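Local coordinates for 3-hydroxyisobutyrate dehydrogenase (Thermus thermophilus, PDB 2CVZ), which probably catalyses the NADP-dependent oxidation of 3-hydroxyisobutyrate to methylmalonate semialdehyde, a step of valine catabolism, at residues 164-169 and 240-245; 174-179 and 212-217. All blocks are in the same frame, centred on the assembly; numbering follows the deposited sequence.

Contact 1 (164-169 and 240-245); sequences VKAINN and MGVLDG
Val242 meets Ile167 and Ala166 through its two methyl branches, one for each partner. The Val242 CG1 branch stands anti to the backbone N and reaches the outer end of Ile167, lying 4.0 Å from Ile167 CD1 and 4.1 Å from Ile167 CG1. The CG2 branch, set beside the backbone N, turns to Ala166, where Ala166 CB and Val242 CG2 are 4.4 Å apart. Ile167 does not aim its CB at the partner helix; with CG1 beside the backbone N (chi1 -68°) and a second bend at chi2 -56°, the chain folds round until CD1 faces Val242, and the two side chains cross obliquely. No hydrogen bond joins the segments, so the contact is purely apolar, small and buried.

Polar groups gather elsewhere on the same turn of 164-169. The side-chain oxygen of Asn169 is gripped twice: Lys165 NZ lies 2.9 Å from Asn169 OD1, tilted 25° from the carbonyl plane, while Asn168 ND2 sits in that plane at 3.1 Å from the same OD1. Lys165, which touches the bound NADPH, also donates to Val116 O, so its NZ bonds both within the helix and to strand 110-117.

The contact is helix-helix packing in the all-helical C-terminal part of the chain, beside the cofactor site, and joins helix 160-188 to the C-terminal part of helix 229-243. Leu243 touches Leu253 and Arg254 of helix 251-267, and Ala166 also packs on Ile238 and Ala239. The second subunit also packs here, its Leu186 against Ile167 and its Gln189 against Val242.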
loop_
_atom_site.group_PDB
_atom_site.type_symbol
_atom_site.label_atom_id
_atom_site.label_comp_id
_atom_site.label_asym_id
_atom_site.label_seq_id
_atom_site.Cartn_x
_atom_site.Cartn_y
_atom_site.Cartn_z
ATOM N N VAL C 164 0.887 23.830 0.710
ATOM C CA VAL C 164 2.251 23.480 0.330
ATOM C C VAL C 164 2.991 22.874 1.518
ATOM O O VAL C 164 3.782 21.942 1.359
ATOM C CB VAL C 164 3.028 24.716 -0.180
ATOM C CG1 VAL C 164 4.485 24.356 -0.418
ATOM C CG2 VAL C 164 2.398 25.220 -1.468
ATOM N N LYS C 165 2.732 23.402 2.709
ATOM C CA LYS C 165 3.379 22.892 3.913
ATOM C C LYS C 165 2.976 21.442 4.150
ATOM O O LYS C 165 3.817 20.599 4.447
ATOM C CB LYS C 165 3.002 23.741 5.133
ATOM C CG LYS C 165 3.491 23.182 6.477
ATOM C CD LYS C 165 5.013 23.004 6.525
ATOM C CE LYS C 165 5.462 22.446 7.874
ATOM N NZ LYS C 165 6.924 22.141 7.911
ATOM N N ALA C 166 1.685 21.159 4.015
ATOM C CA ALA C 166 1.181 19.806 4.223
ATOM C C ALA C 166 1.821 18.826 3.250
ATOM O O ALA C 166 2.236 17.735 3.639
ATOM C CB ALA C 166 -0.343 19.780 4.075
ATOM N N ILE C 167 1.904 19.209 1.982
ATOM C CA ILE C 167 2.509 18.333 0.994
ATOM C C ILE C 167 3.996 18.153 1.289
ATOM O O ILE C 167 4.529 17.056 1.166
ATOM C CB ILE C 167 2.304 18.883 -0.438
ATOM C CG1 ILE C 167 0.821 18.798 -0.806
ATOM C CG2 ILE C 167 3.129 18.086 -1.434
ATOM C CD1 ILE C 167 0.241 17.391 -0.690
ATOM N N ASN C 168 4.666 19.231 1.686
ATOM C CA ASN C 168 6.086 19.135 2.007
ATOM C C ASN C 168 6.306 18.102 3.112
ATOM O O ASN C 168 7.199 17.258 3.019
ATOM C CB ASN C 168 6.631 20.486 2.477
ATOM C CG ASN C 168 8.030 20.374 3.055
ATOM O OD1 ASN C 168 9.010 20.225 2.323
ATOM N ND2 ASN C 168 8.126 20.423 4.384
ATOM N N ASN C 169 5.493 18.165 4.161
ATOM C CA ASN C 169 5.641 17.219 5.259
ATOM C C ASN C 169 5.238 15.808 4.861
ATOM O O ASN C 169 5.727 14.838 5.432
ATOM C CB ASN C 169 4.861 17.701 6.481
ATOM C CG ASN C 169 5.661 18.689 7.315
ATOM O OD1 ASN C 169 6.385 19.531 6.774
ATOM N ND2 ASN C 169 5.534 18.596 8.630
HETATM N N MSE C 240 -3.826 14.811 3.193
HETATM C CA MSE C 240 -4.850 13.958 2.594
HETATM C C MSE C 240 -5.995 14.841 2.092
HETATM O O MSE C 240 -6.644 14.532 1.093
HETATM C CB MSE C 240 -5.388 12.949 3.618
HETATM C CG MSE C 240 -4.339 11.987 4.189
HETATM SE SE MSE C 240 -3.330 11.021 2.842
HETATM C CE MSE C 240 -1.758 12.160 2.793
ATOM N N GLY C 241 -6.236 15.941 2.798
ATOM C CA GLY C 241 -7.287 16.864 2.406
ATOM C C GLY C 241 -6.910 17.555 1.110
ATOM O O GLY C 241 -7.768 17.879 0.295
ATOM N N VAL C 242 -5.616 17.783 0.920
ATOM C CA VAL C 242 -5.138 18.421 -0.297
ATOM C C VAL C 242 -5.300 17.445 -1.463
ATOM O O VAL C 242 -5.665 17.842 -2.571
ATOM C CB VAL C 242 -3.658 18.838 -0.162
ATOM C CG1 VAL C 242 -3.154 19.412 -1.481
ATOM C CG2 VAL C 242 -3.515 19.862 0.967
ATOM N N LEU C 243 -5.032 16.167 -1.206
ATOM C CA LEU C 243 -5.175 15.142 -2.237
ATOM C C LEU C 243 -6.647 14.941 -2.588
ATOM O O LEU C 243 -6.971 14.521 -3.699
ATOM C CB LEU C 243 -4.586 13.808 -1.759
ATOM C CG LEU C 243 -3.090 13.775 -1.442
ATOM C CD1 LEU C 243 -2.720 12.414 -0.874
ATOM C CD2 LEU C 243 -2.285 14.068 -2.702
ATOM N N ASP C 244 -7.530 15.234 -1.637
ATOM C CA ASP C 244 -8.970 15.080 -1.846
ATOM C C ASP C 244 -9.537 16.106 -2.825
ATOM O O ASP C 244 -10.664 15.959 -3.304
ATOM C CB ASP C 244 -9.721 15.201 -0.519
ATOM C CG ASP C 244 -9.659 13.931 0.314
ATOM O OD1 ASP C 244 -10.166 13.958 1.456
ATOM O OD2 ASP C 244 -9.115 12.911 -0.166
ATOM N N GLY C 245 -8.760 17.147 -3.114
ATOM C CA GLY C 245 -9.222 18.175 -4.030
ATOM C C GLY C 245 -9.555 17.635 -5.405
ATOM O O GLY C 245 -10.641 17.878 -5.936
#

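Contact 2 (174-179 and 212-217)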
loop_
_atom_site.group_PDB
_atom_site.type_symbol
_atom_site.label_atom_id
_atom_site.label_comp_id
_atom_site.label_asym_id
_atom_site.label_seq_id
_atom_site.Cartn_x
_atom_site.Cartn_y
_atom_site.Cartn_z
ATOM N N VAL C 174 7.224 10.295 3.744
ATOM C CA VAL C 174 7.520 9.193 2.840
ATOM C C VAL C 174 9.021 8.942 2.745
ATOM O O VAL C 174 9.482 7.805 2.837
ATOM C CB VAL C 174 6.976 9.479 1.427
ATOM C CG1 VAL C 174 7.552 8.482 0.442
ATOM C CG2 VAL C 174 5.461 9.393 1.429
ATOM N N ASN C 175 9.788 10.009 2.555
ATOM C CA ASN C 175 11.232 9.874 2.435
ATOM C C ASN C 175 11.836 9.205 3.661
ATOM O O ASN C 175 12.649 8.287 3.545
ATOM C CB ASN C 175 11.879 11.246 2.237
ATOM C CG ASN C 175 11.437 11.922 0.951
ATOM O OD1 ASN C 175 10.812 11.301 0.088
ATOM N ND2 ASN C 175 11.771 13.198 0.812
ATOM N N LEU C 176 11.424 9.672 4.834
ATOM C CA LEU C 176 11.928 9.156 6.099
ATOM C C LEU C 176 11.554 7.701 6.355
ATOM O O LEU C 176 12.395 6.900 6.757
ATOM C CB LEU C 176 11.416 10.033 7.245
ATOM C CG LEU C 176 11.728 9.606 8.682
ATOM C CD1 LEU C 176 13.235 9.558 8.909
ATOM C CD2 LEU C 176 11.083 10.598 9.640
ATOM N N TRP C 177 10.293 7.358 6.119
ATOM C CA TRP C 177 9.839 5.994 6.351
ATOM C C TRP C 177 10.453 4.990 5.383
ATOM O O TRP C 177 10.904 3.926 5.799
ATOM C CB TRP C 177 8.311 5.928 6.282
ATOM C CG TRP C 177 7.765 4.564 6.589
ATOM C CD1 TRP C 177 7.606 3.527 5.714
ATOM C CD2 TRP C 177 7.338 4.079 7.866
ATOM N NE1 TRP C 177 7.106 2.430 6.366
ATOM C CE2 TRP C 177 6.931 2.740 7.689
ATOM C CE3 TRP C 177 7.259 4.648 9.146
ATOM C CZ2 TRP C 177 6.452 1.955 8.743
ATOM C CZ3 TRP C 177 6.782 3.866 10.196
ATOM C CH2 TRP C 177 6.385 2.533 9.984
ATOM N N ALA C 178 10.476 5.326 4.095
ATOM C CA ALA C 178 11.045 4.427 3.097
ATOM C C ALA C 178 12.514 4.170 3.397
ATOM O O ALA C 178 13.000 3.046 3.264
ATOM C CB ALA C 178 10.888 5.016 1.696
ATOM N N ALA C 179 13.229 5.220 3.790
ATOM C CA ALA C 179 14.640 5.071 4.121
ATOM C C ALA C 179 14.736 4.077 5.278
ATOM O O ALA C 179 15.629 3.230 5.311
ATOM C CB ALA C 179 15.228 6.409 4.520
ATOM N N ASN C 212 20.068 14.716 7.049
ATOM C CA ASN C 212 20.044 15.445 8.312
ATOM C C ASN C 212 19.198 14.942 9.474
ATOM O O ASN C 212 19.148 15.601 10.516
ATOM C CB ASN C 212 19.654 16.894 8.023
ATOM C CG ASN C 212 20.442 17.484 6.867
ATOM O OD1 ASN C 212 21.671 17.494 6.886
ATOM N ND2 ASN C 212 19.736 17.971 5.853
ATOM N N LEU C 213 18.533 13.803 9.317
ATOM C CA LEU C 213 17.706 13.290 10.404
ATOM C C LEU C 213 18.127 11.921 10.916
ATOM O O LEU C 213 18.383 11.748 12.105
ATOM C CB LEU C 213 16.235 13.235 9.977
ATOM C CG LEU C 213 15.523 14.564 9.712
ATOM C CD1 LEU C 213 14.081 14.299 9.293
ATOM C CD2 LEU C 213 15.552 15.421 10.966
ATOM N N ILE C 214 18.200 10.947 10.013
ATOM C CA ILE C 214 18.552 9.589 10.394
ATOM C C ILE C 214 19.957 9.419 10.976
ATOM O O ILE C 214 20.127 8.789 12.018
ATOM C CB ILE C 214 18.355 8.628 9.199
ATOM C CG1 ILE C 214 16.886 8.667 8.755
ATOM C CG2 ILE C 214 18.744 7.212 9.592
ATOM C CD1 ILE C 214 16.569 7.815 7.536
ATOM N N PRO C 215 20.984 9.974 10.315
ATOM C CA PRO C 215 22.334 9.813 10.863
ATOM C C PRO C 215 22.486 10.430 12.251
ATOM O O PRO C 215 23.082 9.830 13.145
ATOM C CB PRO C 215 23.215 10.524 9.835
ATOM C CG PRO C 215 22.442 10.401 8.563
ATOM C CD PRO C 215 21.024 10.666 9.016
ATOM N N GLN C 216 21.933 11.625 12.421
ATOM C CA GLN C 216 22.032 12.361 13.675
ATOM C C GLN C 216 21.118 11.902 14.812
ATOM O O GLN C 216 21.474 12.032 15.984
ATOM C CB GLN C 216 21.786 13.855 13.422
ATOM C CG GLN C 216 22.737 14.500 12.413
ATOM C CD GLN C 216 22.416 14.139 10.970
ATOM O OE1 GLN C 216 21.441 13.437 10.690
ATOM N NE2 GLN C 216 23.236 14.630 10.042
ATOM N N ARG C 217 19.950 11.359 14.478
ATOM C CA ARG C 217 19.009 10.938 15.513
ATOM C C ARG C 217 18.868 9.441 15.737
ATOM O O ARG C 217 18.703 9.000 16.873
ATOM C CB ARG C 217 17.625 11.513 15.221
ATOM C CG ARG C 217 17.642 12.991 14.957
ATOM C CD ARG C 217 16.251 13.573 14.899
ATOM N NE ARG C 217 16.321 15.005 14.638
ATOM C CZ ARG C 217 15.353 15.868 14.915
ATOM N NH1 ARG C 217 14.220 15.449 15.468
ATOM N NH2 ARG C 217 15.528 17.154 14.650
#
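Ile214 reaches helix 160-188 with the end of its side chain and touches Leu176 and Ala179 there. Its CD1 methyl makes the closest approach, 3.6 Å from Ala179 CB, and lies 4.0 Å from Leu176 CD1. One bond further back, Ile214 CG1 is 3.8 Å from that same Leu176 CD1, so a single leucine methyl lies against the outer half of the isoleucine. The extended chi2 of Ile214 (177°) carries CD1 out to the methyl of Ala179. Leu176 arrives from the flank: its CG is anti to the backbone N (chi1 175°), and CD1 swings across the isoleucine chain.

Away from this buried trio the packing slackens quickly. Leu213 points its CB at the helix but comes no nearer than 4.8 Å to 174-179 (Leu213 CD1 to Leu176 CD2), and it is partly open to solvent. Its CD2 instead lies over one face of the Arg217 guanidinium, nearer its edge than its middle, 3.6 Å above the plane. Arg217 forms a salt bridge with Asp272 and also donates to Thr226, while Gln216 and Asn212 occupy the exposed side, where Gln216 NE2 bonds to the backbone O of Glu211 and Asn212 ND2 to Asn208 OD1.

This is apolar packing of a short helix on a long one: the first turn of helix 214-219 lies on the middle of helix 160-188. Short helix 208-212 adds Ala209 and Thr210 beside Leu176 and Ala179. Tyr260 of helix 251-267 and Leu277 of helix 276-284 also lie on Leu176, while Val174 packs on Val174 of the second subunit.

Overall arrangement
From the N terminus, the chain first builds the mixed sheet of the nucleotide-binding domain and then enters helix 160-188, which supplies the first segment of both contacts. It leaves this helix, runs through helices 193-200 and 208-212, and returns at 212-217 to close the shorter loop, contact 2. Continuing through helix 229-243, it comes back to the earlier part of the long helix and closes contact 1. Contact 2 therefore falls within the span of contact 1, without crossing. Their centres lie 20 Å apart and their nearest atoms about 5 Å. Together they bind two later helices to one long helix that also meets the second subunit.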